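Local coordinates for protein methyl-coenzyme M reductase gamma subunit (Methermicoccus shengliensis DSM 18856, PDB 7NKG) that forms part of the multi-subunit methyl-coenzyme M reductase, which holds factor 430 and coenzyme M and probably serves the methane-forming or methane-activating reaction of archaea, at residues C[111-116]-C[122-127]; C[103-108]-C[132-137]. One frame throughout, in Å; residues are numbered along the deposited sequence.

Interaction 1. Residues C[111-116]-C[122-127]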
loop_
_atom_site.group_PDB
_atom_site.type_symbol
_atom_site.label_atom_id
_atom_site.label_comp_id
_atom_site.label_asym_id
_atom_site.label_seq_id
_atom_site.Cartn_x
_atom_site.Cartn_y
_atom_site.Cartn_z
ATOM N N ARG C 111 12.929 -15.573 -40.314
ATOM C CA ARG C 111 12.967 -16.439 -39.139
ATOM C C ARG C 111 13.650 -15.744 -37.974
ATOM O O ARG C 111 14.549 -14.930 -38.196
ATOM C CB ARG C 111 13.738 -17.725 -39.431
ATOM C CG ARG C 111 13.274 -18.452 -40.682
ATOM C CD ARG C 111 14.009 -19.731 -40.919
ATOM N NE ARG C 111 13.734 -20.677 -39.829
ATOM C CZ ARG C 111 14.624 -21.294 -39.045
ATOM N NH1 ARG C 111 15.932 -21.100 -39.213
ATOM N NH2 ARG C 111 14.216 -22.114 -38.092
ATOM N N GLY C 112 13.272 -16.114 -36.748
ATOM C CA GLY C 112 13.929 -15.606 -35.547
ATOM C C GLY C 112 13.990 -14.094 -35.451
ATOM O O GLY C 112 15.067 -13.518 -35.234
ATOM N N VAL C 113 12.832 -13.446 -35.619
ATOM C CA VAL C 113 12.735 -11.981 -35.577
ATOM C C VAL C 113 11.868 -11.510 -34.426
ATOM O O VAL C 113 10.947 -12.207 -34.017
ATOM C CB VAL C 113 12.219 -11.400 -36.917
ATOM C CG1 VAL C 113 13.277 -11.510 -38.013
ATOM C CG2 VAL C 113 10.904 -12.055 -37.360
ATOM N N ASP C 114 12.120 -10.289 -33.966
ATOM C CA ASP C 114 11.368 -9.680 -32.871
ATOM C C ASP C 114 10.820 -8.316 -33.354
ATOM O O ASP C 114 11.376 -7.262 -33.028
ATOM C CB ASP C 114 12.274 -9.540 -31.644
ATOM C CG ASP C 114 11.623 -8.832 -30.458
ATOM O OD1 ASP C 114 10.391 -8.929 -30.315
ATOM O OD2 ASP C 114 12.348 -8.205 -29.669
ATOM N N PRO C 115 9.731 -8.328 -34.140
ATOM C CA PRO C 115 9.159 -7.064 -34.639
ATOM C C PRO C 115 8.328 -6.322 -33.598
ATOM O O PRO C 115 7.670 -6.948 -32.762
ATOM C CB PRO C 115 8.278 -7.510 -35.807
ATOM C CG PRO C 115 7.850 -8.890 -35.444
ATOM C CD PRO C 115 9.010 -9.496 -34.693
ATOM N N GLY C 116 8.348 -4.998 -33.680
ATOM C CA GLY C 116 7.593 -4.118 -32.799
ATOM C C GLY C 116 6.930 -3.023 -33.609
ATOM O O GLY C 116 7.585 -2.397 -34.449
ATOM N N GLN C 122 8.766 1.636 -36.332
ATOM C CA GLN C 122 8.565 0.195 -36.421
ATOM C C GLN C 122 9.962 -0.409 -36.347
ATOM O O GLN C 122 10.866 0.074 -37.025
ATOM C CB GLN C 122 7.836 -0.192 -37.715
ATOM C CG GLN C 122 7.469 -1.682 -37.752
ATOM C CD GLN C 122 8.567 -2.575 -38.287
ATOM O OE1 GLN C 122 9.549 -2.095 -38.882
ATOM N NE2 GLN C 122 8.446 -3.892 -38.055
ATOM N N ILE C 123 10.140 -1.442 -35.534
ATOM C CA ILE C 123 11.450 -2.035 -35.311
ATOM C C ILE C 123 11.476 -3.524 -35.537
ATOM O O ILE C 123 10.478 -4.204 -35.323
ATOM C CB ILE C 123 11.888 -1.698 -33.851
ATOM C CG1 ILE C 123 13.319 -2.220 -33.559
ATOM C CG2 ILE C 123 10.880 -2.265 -32.815
ATOM C CD1 ILE C 123 13.986 -1.532 -32.380
ATOM N N VAL C 124 12.643 -4.045 -35.918
ATOM C CA VAL C 124 12.870 -5.473 -35.952
ATOM C C VAL C 124 14.189 -5.687 -35.239
ATOM O O VAL C 124 15.197 -5.117 -35.651
ATOM C CB VAL C 124 12.886 -6.107 -37.359
ATOM C CG1 VAL C 124 13.273 -7.585 -37.286
ATOM C CG2 VAL C 124 11.528 -5.947 -38.039
ATOM N N GLU C 125 14.187 -6.487 -34.172
ATOM C CA GLU C 125 15.417 -6.892 -33.504
ATOM C C GLU C 125 15.658 -8.352 -33.896
ATOM O O GLU C 125 14.721 -9.147 -33.994
ATOM C CB GLU C 125 15.330 -6.775 -31.983
ATOM C CG GLU C 125 15.166 -5.357 -31.488
ATOM C CD GLU C 125 15.415 -5.213 -30.003
ATOM O OE1 GLU C 125 16.465 -5.689 -29.518
ATOM O OE2 GLU C 125 14.558 -4.609 -29.322
ATOM N N ALA C 126 16.908 -8.702 -34.145
ATOM C CA ALA C 126 17.273 -10.074 -34.504
ATOM C C ALA C 126 18.796 -10.227 -34.349
ATOM O O ALA C 126 19.507 -9.222 -34.224
ATOM C CB ALA C 126 16.841 -10.386 -35.959
ATOM N N ARG C 127 19.327 -11.463 -34.429
ATOM C CA ARG C 127 20.779 -11.718 -34.444
ATOM C C ARG C 127 21.381 -10.872 -35.591
ATOM O O ARG C 127 20.754 -10.765 -36.661
ATOM C CB ARG C 127 21.032 -13.210 -34.651
ATOM C CG ARG C 127 20.563 -14.069 -33.487
ATOM C CD ARG C 127 21.524 -14.078 -32.315
ATOM N NE ARG C 127 21.105 -15.053 -31.309
ATOM C CZ ARG C 127 21.843 -15.435 -30.273
ATOM N NH1 ARG C 127 21.382 -16.346 -29.421
ATOM N NH2 ARG C 127 23.051 -14.910 -30.074
HETATM O O HOH W 1 17.738 -13.782 -35.198
#
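Asp114 and Glu125 form a hydrogen-bonded pair in which each backbone N-H goes to the other residue's carbonyl, with Asp114 N to Glu125 O at 2.8 Å and bent (140° at the hydrogen). Gly116 and Ile123 make the second such pair, and here Ile123 N reaches Gly116 O at 2.9 Å. Between them Pro115 faces Val124 in a non-hydrogen-bonded pair, where Pro115 CA sends a C-H...O contact to Ile123 O (3.2 Å).

Beyond the Asp114-Glu125 pair, a water bridges Gly112 O and Arg127 N.

The acidic side chains run side by side on one face, Asp114 OD2 lying 4.2 Å from Glu125 OE2. Both carboxylates take hydrogen bonds from other protein chains, which probably offset the like charges. Gly116 matters sterically on this same face, since a beta carbon there would probably collide with Ile123 CG2.

Pro115 and Val124 share the other face, where Val124 CG2 turns to Pro115 CB. Val113, just before the strand, packs on Val124 CG1, which is anti to the backbone N (chi1 174°) and meets Val113 CB at 4.0 Å.

Axes 4.5 Å apart at 167° define an antiparallel beta hairpin; with strand 83-90 bonded along the far edge of 122-127, within this chain it lies at one end of an antiparallel sheet. The strands are not themselves part of the factor 430 pocket, but the turn joining them, Leu118 to Arg121, lines it.

Interaction 2. Residues C[103-108]-C[132-137]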
loop_
_atom_site.group_PDB
_atom_site.type_symbol
_atom_site.label_atom_id
_atom_site.label_comp_id
_atom_site.label_asym_id
_atom_site.label_seq_id
_atom_site.Cartn_x
_atom_site.Cartn_y
_atom_site.Cartn_z
ATOM N N SER C 103 5.879 -5.075 -39.777
ATOM C CA SER C 103 5.943 -6.157 -38.803
ATOM C C SER C 103 5.371 -7.464 -39.375
ATOM O O SER C 103 5.964 -8.511 -39.147
ATOM C CB SER C 103 5.225 -5.775 -37.513
ATOM O OG SER C 103 5.926 -4.738 -36.849
ATOM N N TYR C 104 4.261 -7.409 -40.145
ATOM C CA TYR C 104 3.705 -8.637 -40.748
ATOM C C TYR C 104 4.673 -9.190 -41.784
ATOM O O TYR C 104 4.890 -10.412 -41.842
ATOM C CB TYR C 104 2.345 -8.383 -41.424
ATOM C CG TYR C 104 1.264 -7.832 -40.516
ATOM C CD1 TYR C 104 1.213 -8.172 -39.169
ATOM C CD2 TYR C 104 0.333 -6.920 -40.988
ATOM C CE1 TYR C 104 0.235 -7.653 -38.330
ATOM C CE2 TYR C 104 -0.620 -6.357 -40.147
ATOM C CZ TYR C 104 -0.670 -6.725 -38.815
ATOM O OH TYR C 104 -1.626 -6.164 -37.992
ATOM N N TYR C 105 5.314 -8.302 -42.578
ATOM C CA TYR C 105 6.326 -8.746 -43.543
ATOM C C TYR C 105 7.448 -9.532 -42.818
ATOM O O TYR C 105 7.829 -10.604 -43.268
ATOM C CB TYR C 105 6.936 -7.546 -44.306
ATOM C CG TYR C 105 8.208 -7.925 -45.032
ATOM C CD1 TYR C 105 8.167 -8.708 -46.177
ATOM C CD2 TYR C 105 9.454 -7.673 -44.469
ATOM C CE1 TYR C 105 9.331 -9.153 -46.790
ATOM C CE2 TYR C 105 10.620 -8.141 -45.053
ATOM C CZ TYR C 105 10.554 -8.904 -46.200
ATOM O OH TYR C 105 11.710 -9.367 -46.787
ATOM N N ALA C 106 7.950 -8.986 -41.704
ATOM C CA ALA C 106 9.028 -9.620 -40.963
ATOM C C ALA C 106 8.567 -10.936 -40.335
ATOM O O ALA C 106 9.258 -11.947 -40.471
ATOM C CB ALA C 106 9.549 -8.670 -39.888
ATOM N N ALA C 107 7.385 -10.947 -39.698
ATOM C CA ALA C 107 6.853 -12.141 -39.034
ATOM C C ALA C 107 6.587 -13.288 -40.004
ATOM O O ALA C 107 6.728 -14.452 -39.621
ATOM C CB ALA C 107 5.578 -11.786 -38.287
ATOM N N ILE C 108 6.202 -12.977 -41.245
ATOM C CA ILE C 108 5.893 -14.017 -42.224
ATOM C C ILE C 108 7.114 -14.503 -42.993
ATOM O O ILE C 108 7.206 -15.699 -43.311
ATOM C CB ILE C 108 4.768 -13.532 -43.197
ATOM C CG1 ILE C 108 3.438 -13.304 -42.436
ATOM C CG2 ILE C 108 4.557 -14.546 -44.346
ATOM C CD1 ILE C 108 2.445 -12.419 -43.170
ATOM N N GLU C 132 20.552 -7.818 -40.760
ATOM C CA GLU C 132 21.070 -7.177 -41.967
ATOM C C GLU C 132 20.396 -7.762 -43.210
ATOM O O GLU C 132 20.088 -7.009 -44.134
ATOM C CB GLU C 132 22.587 -7.345 -42.090
ATOM C CG GLU C 132 23.345 -6.501 -41.081
ATOM C CD GLU C 132 24.764 -6.206 -41.490
ATOM O OE1 GLU C 132 25.347 -7.035 -42.224
ATOM O OE2 GLU C 132 25.292 -5.148 -41.082
ATOM N N VAL C 133 20.109 -9.077 -43.228
ATOM C CA VAL C 133 19.390 -9.695 -44.350
ATOM C C VAL C 133 17.989 -9.056 -44.443
ATOM O O VAL C 133 17.563 -8.676 -45.536
ATOM C CB VAL C 133 19.299 -11.229 -44.209
ATOM C CG1 VAL C 133 18.353 -11.839 -45.248
ATOM C CG2 VAL C 133 20.680 -11.867 -44.315
ATOM N N TYR C 134 17.315 -8.896 -43.292
ATOM C CA TYR C 134 16.019 -8.233 -43.232
ATOM C C TYR C 134 16.180 -6.758 -43.668
ATOM O O TYR C 134 15.391 -6.280 -44.479
ATOM C CB TYR C 134 15.406 -8.329 -41.803
ATOM C CG TYR C 134 14.348 -7.278 -41.550
ATOM C CD1 TYR C 134 13.077 -7.406 -42.087
ATOM C CD2 TYR C 134 14.658 -6.093 -40.893
ATOM C CE1 TYR C 134 12.138 -6.398 -41.965
ATOM C CE2 TYR C 134 13.736 -5.063 -40.793
ATOM C CZ TYR C 134 12.471 -5.224 -41.317
ATOM O OH TYR C 134 11.542 -4.217 -41.202
ATOM N N GLY C 135 17.156 -6.053 -43.094
ATOM C CA GLY C 135 17.411 -4.640 -43.368
ATOM C C GLY C 135 17.589 -4.345 -44.843
ATOM O O GLY C 135 17.022 -3.376 -45.356
ATOM N N LYS C 136 18.317 -5.216 -45.552
ATOM C CA LYS C 136 18.536 -5.064 -46.996
ATOM C C LYS C 136 17.187 -5.094 -47.735
ATOM O O LYS C 136 16.919 -4.215 -48.538
ATOM C CB LYS C 136 19.464 -6.180 -47.499
ATOM C CG LYS C 136 19.924 -5.993 -48.932
ATOM C CD LYS C 136 20.809 -7.166 -49.371
ATOM C CE LYS C 136 21.393 -6.977 -50.751
ATOM N NZ LYS C 136 22.349 -5.832 -50.805
ATOM N N MET C 137 16.329 -6.078 -47.441
ATOM C CA MET C 137 15.016 -6.159 -48.086
ATOM C C MET C 137 14.140 -4.976 -47.674
ATOM O O MET C 137 13.413 -4.451 -48.507
ATOM C CB MET C 137 14.333 -7.483 -47.744
ATOM C CG MET C 137 15.027 -8.681 -48.367
ATOM S SD MET C 137 14.422 -10.229 -47.693
ATOM C CE MET C 137 15.603 -11.358 -48.363
#
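Tyr105 and Tyr134 meet through their ring carbons, Tyr105 CE2 lying 3.9 Å from Tyr134 CE1. That CE1 sits at the edge of the Tyr105 ring, near its plane, so the rings do not lie face on face. The same Tyr134 CE1 touches Ala106 CB at 4.0 Å, which places this one corner of the ring against two successive residues of the facing helix.

Farther along the Tyr105 side chain, its hydroxyl end comes up to Met137, and the two side chains cross at about a right angle. Met137 was deposited in two conformers, so this contact is tentative as a whole.

Tyr105 CG is anti to its own N (chi1 165°) and Tyr134 has a similar first torsion (160°), extending both rings into the space between helices whose axes approach no closer than 11.7 Å.

In the next shell, a hydrogen bond between Tyr105 OH and His110 NE2 holds the phenol end, and Val124 of strand 122-127 packs on both Ala106 and Tyr134. Replacing Tyr105 with an alanine would probably open a gap beside Tyr134 and leave His110 without its phenol partner. The axes cross at 135°, and helices 99-109 and 128-140 meet here through Tyr105, Tyr134 and Ala106, packed over the Val124 side of the antiparallel sheet.

From the N terminus, helix 99-109 supplies 103-108 and runs on into 111-116; a short turn follows, then 122-127, which passes directly into helix 128-140 and so to 132-137. Interaction 1 closes the tight hairpin loop with five residues between its segments. Interaction 2 closes a longer loop of 23 residues that wholly encloses the first, so the two nest without crossing. Their centres lie 8 Å apart and they touch: Gln122 NE2 probably hydrogen-bonds Ser103 OG at 2.9 Å. Together they tie a helix, a beta hairpin and a second helix, consecutive in the chain, into one layered unit, both helices packing against strand 122-127.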